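Local coordinates for plasmin and fibronectin-binding protein A (Streptococcus pneumoniae, PDB 4MR0) that acts as a cell-surface adhesin and invasin of the pneumococcus, binding human fibronectin, plasmin, plasminogen and serum albumin, at residues S168-N182 / T211-N224. Residues are numbered along the deposited sequence; the frame is centred on the assembly and turned at random.
Sequences SHTHLELNEKATILN and TEDISYSGGTIDMN
Tyr-216 packs against Leu-172 and Leu-174, sharing the buried face of the sheet with Leu-172, its bridge partner. From CB, CG lies anti to the backbone N (chi1 -173°), which brings the ring's far end nearer to 168-182. CD2 and CE2 meet Leu-172 CD2 obliquely, CD2 at 3.9 Å. CE1 and CZ lie against Leu-174 CD1, which sits over one ring face, 3.8 Å from the centroid, as a CH-pi contact. OH nears Leu-174 CD2. Ile-180 CD1 comes to the ring edge, 3.9 Å from CZ; its closeness to OH is too short to trust. Phe-194 and Phe-246 add edge-to-face partners.

Nearer the start of both strands, the Asp-213 carboxylate reaches two histidines. OD2 accepts from His-169 ND1 at 2.7 Å through the anti lone pair, in the imidazole plane, with the carboxylate turned 65° from that ring; OD1 takes a weak bond from His-171 NE2 at 3.4 Å. On the face of His-171, opposite Tyr-216, one water donates to Leu-172 O and also binds Ser-215 OG and Ser-217 OG.

Past the bend, Ile-180 N bonds to Thr-220 O at 2.9 Å. Asn-224 ND2 bonds Asn-182 O, its OD1 pairing with Asn-236 ND2; Asn-182 ND2 reaches Met-223 O from above its carbonyl plane and also bonds Ser-191 OG. These are neighbouring coils near the N-terminal end of the adhesin's modelled right-handed parallel beta-helix, the fold of pectate lyase-like proteins.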
# COMPACT_ATOMS: atom_id res chain seq x y z
N SER A 168 -23.91 5.25 7.47
CA SER A 168 -24.42 4.22 6.58
C SER A 168 -25.43 4.78 5.58
O SER A 168 -26.22 5.67 5.90
CB SER A 168 -25.10 3.11 7.38
OG SER A 168 -24.14 2.32 8.07
N HIS A 169 -25.37 4.24 4.37
CA HIS A 169 -26.27 4.62 3.28
C HIS A 169 -26.18 6.08 2.84
O HIS A 169 -27.18 6.69 2.45
CB HIS A 169 -27.71 4.26 3.66
CG HIS A 169 -27.88 2.82 4.04
ND1 HIS A 169 -27.66 1.79 3.15
CD2 HIS A 169 -28.19 2.24 5.22
CE1 HIS A 169 -27.83 0.63 3.78
NE2 HIS A 169 -28.15 0.88 5.03
N THR A 170 -24.98 6.65 2.90
CA THR A 170 -24.78 8.03 2.46
C THR A 170 -23.84 7.98 1.26
O THR A 170 -22.93 7.15 1.22
CB THR A 170 -24.19 8.93 3.56
OG1 THR A 170 -22.91 8.43 3.97
CG2 THR A 170 -25.12 8.99 4.76
N HIS A 171 -24.06 8.86 0.29
CA HIS A 171 -23.24 8.88 -0.91
C HIS A 171 -22.86 10.31 -1.27
O HIS A 171 -23.70 11.10 -1.71
CB HIS A 171 -24.01 8.22 -2.05
CG HIS A 171 -24.62 6.91 -1.67
ND1 HIS A 171 -25.91 6.81 -1.18
CD2 HIS A 171 -24.09 5.67 -1.59
CE1 HIS A 171 -26.15 5.56 -0.81
NE2 HIS A 171 -25.06 4.85 -1.05
N LEU A 172 -21.59 10.64 -1.08
CA LEU A 172 -21.08 11.97 -1.36
C LEU A 172 -20.48 12.07 -2.75
O LEU A 172 -19.73 11.20 -3.19
CB LEU A 172 -20.02 12.36 -0.31
CG LEU A 172 -20.52 12.79 1.08
CD1 LEU A 172 -21.43 11.72 1.65
CD2 LEU A 172 -19.32 13.03 2.00
N GLU A 173 -20.85 13.15 -3.44
CA GLU A 173 -20.36 13.42 -4.78
C GLU A 173 -19.83 14.85 -4.76
O GLU A 173 -20.55 15.77 -4.37
CB GLU A 173 -21.49 13.32 -5.80
CG GLU A 173 -21.03 13.43 -7.25
CD GLU A 173 -22.18 13.63 -8.23
OE1 GLU A 173 -23.34 13.30 -7.87
OE2 GLU A 173 -21.93 14.11 -9.36
N LEU A 174 -18.57 15.03 -5.15
CA LEU A 174 -17.99 16.36 -5.15
C LEU A 174 -17.65 16.81 -6.55
O LEU A 174 -17.21 16.02 -7.38
CB LEU A 174 -16.71 16.40 -4.30
CG LEU A 174 -16.89 16.05 -2.82
CD1 LEU A 174 -16.91 14.53 -2.64
CD2 LEU A 174 -15.75 16.66 -2.01
N ASN A 175 -17.88 18.10 -6.80
CA ASN A 175 -17.59 18.70 -8.09
C ASN A 175 -16.09 18.54 -8.33
O ASN A 175 -15.30 18.43 -7.39
CB ASN A 175 -17.98 20.18 -8.05
CG ASN A 175 -17.72 20.89 -9.37
OD1 ASN A 175 -16.59 21.30 -9.66
ND2 ASN A 175 -18.76 21.03 -10.17
N GLU A 176 -15.71 18.53 -9.60
CA GLU A 176 -14.31 18.39 -9.96
C GLU A 176 -13.48 19.49 -9.30
O GLU A 176 -12.32 19.28 -8.93
CB GLU A 176 -14.18 18.45 -11.48
CG GLU A 176 -15.49 18.81 -12.18
CD GLU A 176 -16.57 17.74 -12.03
OE1 GLU A 176 -17.66 18.05 -11.49
OE2 GLU A 176 -16.32 16.59 -12.46
N LYS A 177 -14.07 20.67 -9.16
CA LYS A 177 -13.37 21.79 -8.55
C LYS A 177 -13.71 21.99 -7.08
O LYS A 177 -13.53 23.08 -6.53
CB LYS A 177 -13.62 23.07 -9.34
CG LYS A 177 -13.13 22.98 -10.79
CD LYS A 177 -12.61 24.32 -11.30
CE LYS A 177 -13.74 25.30 -11.58
NZ LYS A 177 -14.51 24.92 -12.80
N ALA A 178 -14.23 20.93 -6.45
CA ALA A 178 -14.56 20.98 -5.03
C ALA A 178 -13.36 20.39 -4.30
O ALA A 178 -12.88 19.29 -4.65
CB ALA A 178 -15.81 20.16 -4.74
N THR A 179 -12.85 21.11 -3.31
CA THR A 179 -11.71 20.66 -2.52
C THR A 179 -12.04 20.68 -1.03
O THR A 179 -12.53 21.67 -0.50
CB THR A 179 -10.47 21.58 -2.74
OG1 THR A 179 -10.01 21.46 -4.09
CG2 THR A 179 -9.35 21.18 -1.79
N ILE A 180 -11.77 19.57 -0.36
CA ILE A 180 -12.00 19.50 1.07
C ILE A 180 -10.65 19.82 1.71
O ILE A 180 -9.67 19.12 1.48
CB ILE A 180 -12.52 18.11 1.47
CG1 ILE A 180 -13.94 17.94 0.92
CG2 ILE A 180 -12.52 17.95 2.99
CD1 ILE A 180 -14.60 16.64 1.26
N LEU A 181 -10.60 20.91 2.47
CA LEU A 181 -9.35 21.33 3.10
C LEU A 181 -9.21 20.90 4.55
O LEU A 181 -10.01 21.28 5.41
CB LEU A 181 -9.21 22.86 3.00
CG LEU A 181 -7.96 23.49 3.62
CD1 LEU A 181 -6.70 22.95 2.95
CD2 LEU A 181 -8.05 25.02 3.47
N ASN A 182 -8.18 20.12 4.84
CA ASN A 182 -7.96 19.65 6.20
C ASN A 182 -7.43 20.74 7.13
O ASN A 182 -6.27 21.16 7.02
CB ASN A 182 -7.00 18.47 6.21
CG ASN A 182 -6.71 17.98 7.61
OD1 ASN A 182 -7.52 18.20 8.52
ND2 ASN A 182 -5.58 17.31 7.80
N THR A 211 -20.97 -0.36 9.90
CA THR A 211 -21.57 0.63 9.02
C THR A 211 -21.49 0.02 7.63
O THR A 211 -20.76 -0.95 7.41
CB THR A 211 -20.79 1.96 9.02
OG1 THR A 211 -19.41 1.72 8.75
CG2 THR A 211 -20.95 2.67 10.36
N GLU A 212 -22.24 0.56 6.69
CA GLU A 212 -22.23 -0.01 5.35
C GLU A 212 -22.87 0.88 4.30
O GLU A 212 -23.59 1.83 4.61
CB GLU A 212 -22.94 -1.36 5.37
CG GLU A 212 -24.45 -1.25 5.54
CD GLU A 212 -25.13 -2.61 5.58
OE1 GLU A 212 -25.23 -3.20 6.68
OE2 GLU A 212 -25.56 -3.10 4.51
N ASP A 213 -22.59 0.54 3.04
CA ASP A 213 -23.14 1.24 1.90
C ASP A 213 -22.80 2.73 1.93
O ASP A 213 -23.67 3.59 2.04
CB ASP A 213 -24.66 1.03 1.88
CG ASP A 213 -25.31 1.58 0.63
OD1 ASP A 213 -24.66 1.53 -0.45
OD2 ASP A 213 -26.46 2.05 0.73
N ILE A 214 -21.50 3.01 1.85
CA ILE A 214 -21.02 4.39 1.86
C ILE A 214 -20.19 4.62 0.60
O ILE A 214 -19.36 3.78 0.24
CB ILE A 214 -20.11 4.64 3.09
CG1 ILE A 214 -20.90 4.42 4.38
CG2 ILE A 214 -19.57 6.07 3.06
CD1 ILE A 214 -20.04 4.38 5.63
N SER A 215 -20.43 5.73 -0.09
CA SER A 215 -19.66 6.02 -1.29
C SER A 215 -19.20 7.48 -1.26
O SER A 215 -19.87 8.34 -0.69
CB SER A 215 -20.47 5.74 -2.56
OG SER A 215 -21.61 6.56 -2.66
N TYR A 216 -18.03 7.72 -1.83
CA TYR A 216 -17.43 9.04 -1.90
C TYR A 216 -16.80 9.17 -3.29
O TYR A 216 -15.96 8.35 -3.66
CB TYR A 216 -16.36 9.17 -0.81
CG TYR A 216 -15.78 10.56 -0.66
CD1 TYR A 216 -14.85 11.05 -1.57
CD2 TYR A 216 -16.14 11.37 0.42
CE1 TYR A 216 -14.30 12.33 -1.43
CE2 TYR A 216 -15.60 12.64 0.57
CZ TYR A 216 -14.68 13.11 -0.35
OH TYR A 216 -14.15 14.37 -0.21
N SER A 217 -17.20 10.18 -4.06
CA SER A 217 -16.66 10.33 -5.40
C SER A 217 -16.39 11.77 -5.81
O SER A 217 -17.18 12.66 -5.51
CB SER A 217 -17.64 9.72 -6.42
OG SER A 217 -18.28 8.57 -5.91
N GLY A 218 -15.28 11.97 -6.52
CA GLY A 218 -14.95 13.29 -7.02
C GLY A 218 -14.19 14.26 -6.14
O GLY A 218 -14.03 14.06 -4.93
N GLY A 219 -13.72 15.33 -6.78
CA GLY A 219 -13.00 16.37 -6.07
C GLY A 219 -11.59 16.06 -5.60
O GLY A 219 -10.93 15.12 -6.05
N THR A 220 -11.15 16.88 -4.66
CA THR A 220 -9.82 16.77 -4.09
C THR A 220 -9.94 16.83 -2.58
O THR A 220 -10.88 17.44 -2.05
CB THR A 220 -8.94 17.96 -4.54
OG1 THR A 220 -8.77 17.93 -5.97
CG2 THR A 220 -7.57 17.92 -3.86
N ILE A 221 -9.02 16.17 -1.90
CA ILE A 221 -8.96 16.22 -0.44
C ILE A 221 -7.54 16.67 -0.18
O ILE A 221 -6.60 15.93 -0.45
CB ILE A 221 -9.19 14.85 0.23
CG1 ILE A 221 -10.62 14.37 -0.03
CG2 ILE A 221 -8.95 14.97 1.73
CD1 ILE A 221 -10.93 12.99 0.59
N ASP A 222 -7.38 17.91 0.28
CA ASP A 222 -6.07 18.46 0.58
C ASP A 222 -5.78 18.09 2.03
O ASP A 222 -6.30 18.70 2.96
CB ASP A 222 -6.10 19.98 0.44
CG ASP A 222 -4.72 20.61 0.52
OD1 ASP A 222 -3.82 20.00 1.12
OD2 ASP A 222 -4.53 21.73 -0.02
N MET A 223 -4.94 17.09 2.23
CA MET A 223 -4.64 16.67 3.58
C MET A 223 -3.78 17.72 4.30
O MET A 223 -3.47 17.59 5.48
CB MET A 223 -3.98 15.29 3.54
CG MET A 223 -4.93 14.24 2.95
SD MET A 223 -4.23 12.55 2.78
CE MET A 223 -3.34 12.82 1.11
N ASN A 224 -3.42 18.76 3.54
CA ASN A 224 -2.71 19.94 4.04
C ASN A 224 -1.44 19.68 4.85
O ASN A 224 -1.17 20.38 5.83
CB ASN A 224 -3.72 20.74 4.87
CG ASN A 224 -3.43 22.23 4.90
OD1 ASN A 224 -2.68 22.77 4.08
ND2 ASN A 224 -4.06 22.92 5.85
O HOH W 1 -20.67 8.75 -4.01
O HOH W 2 -10.75 19.82 -6.63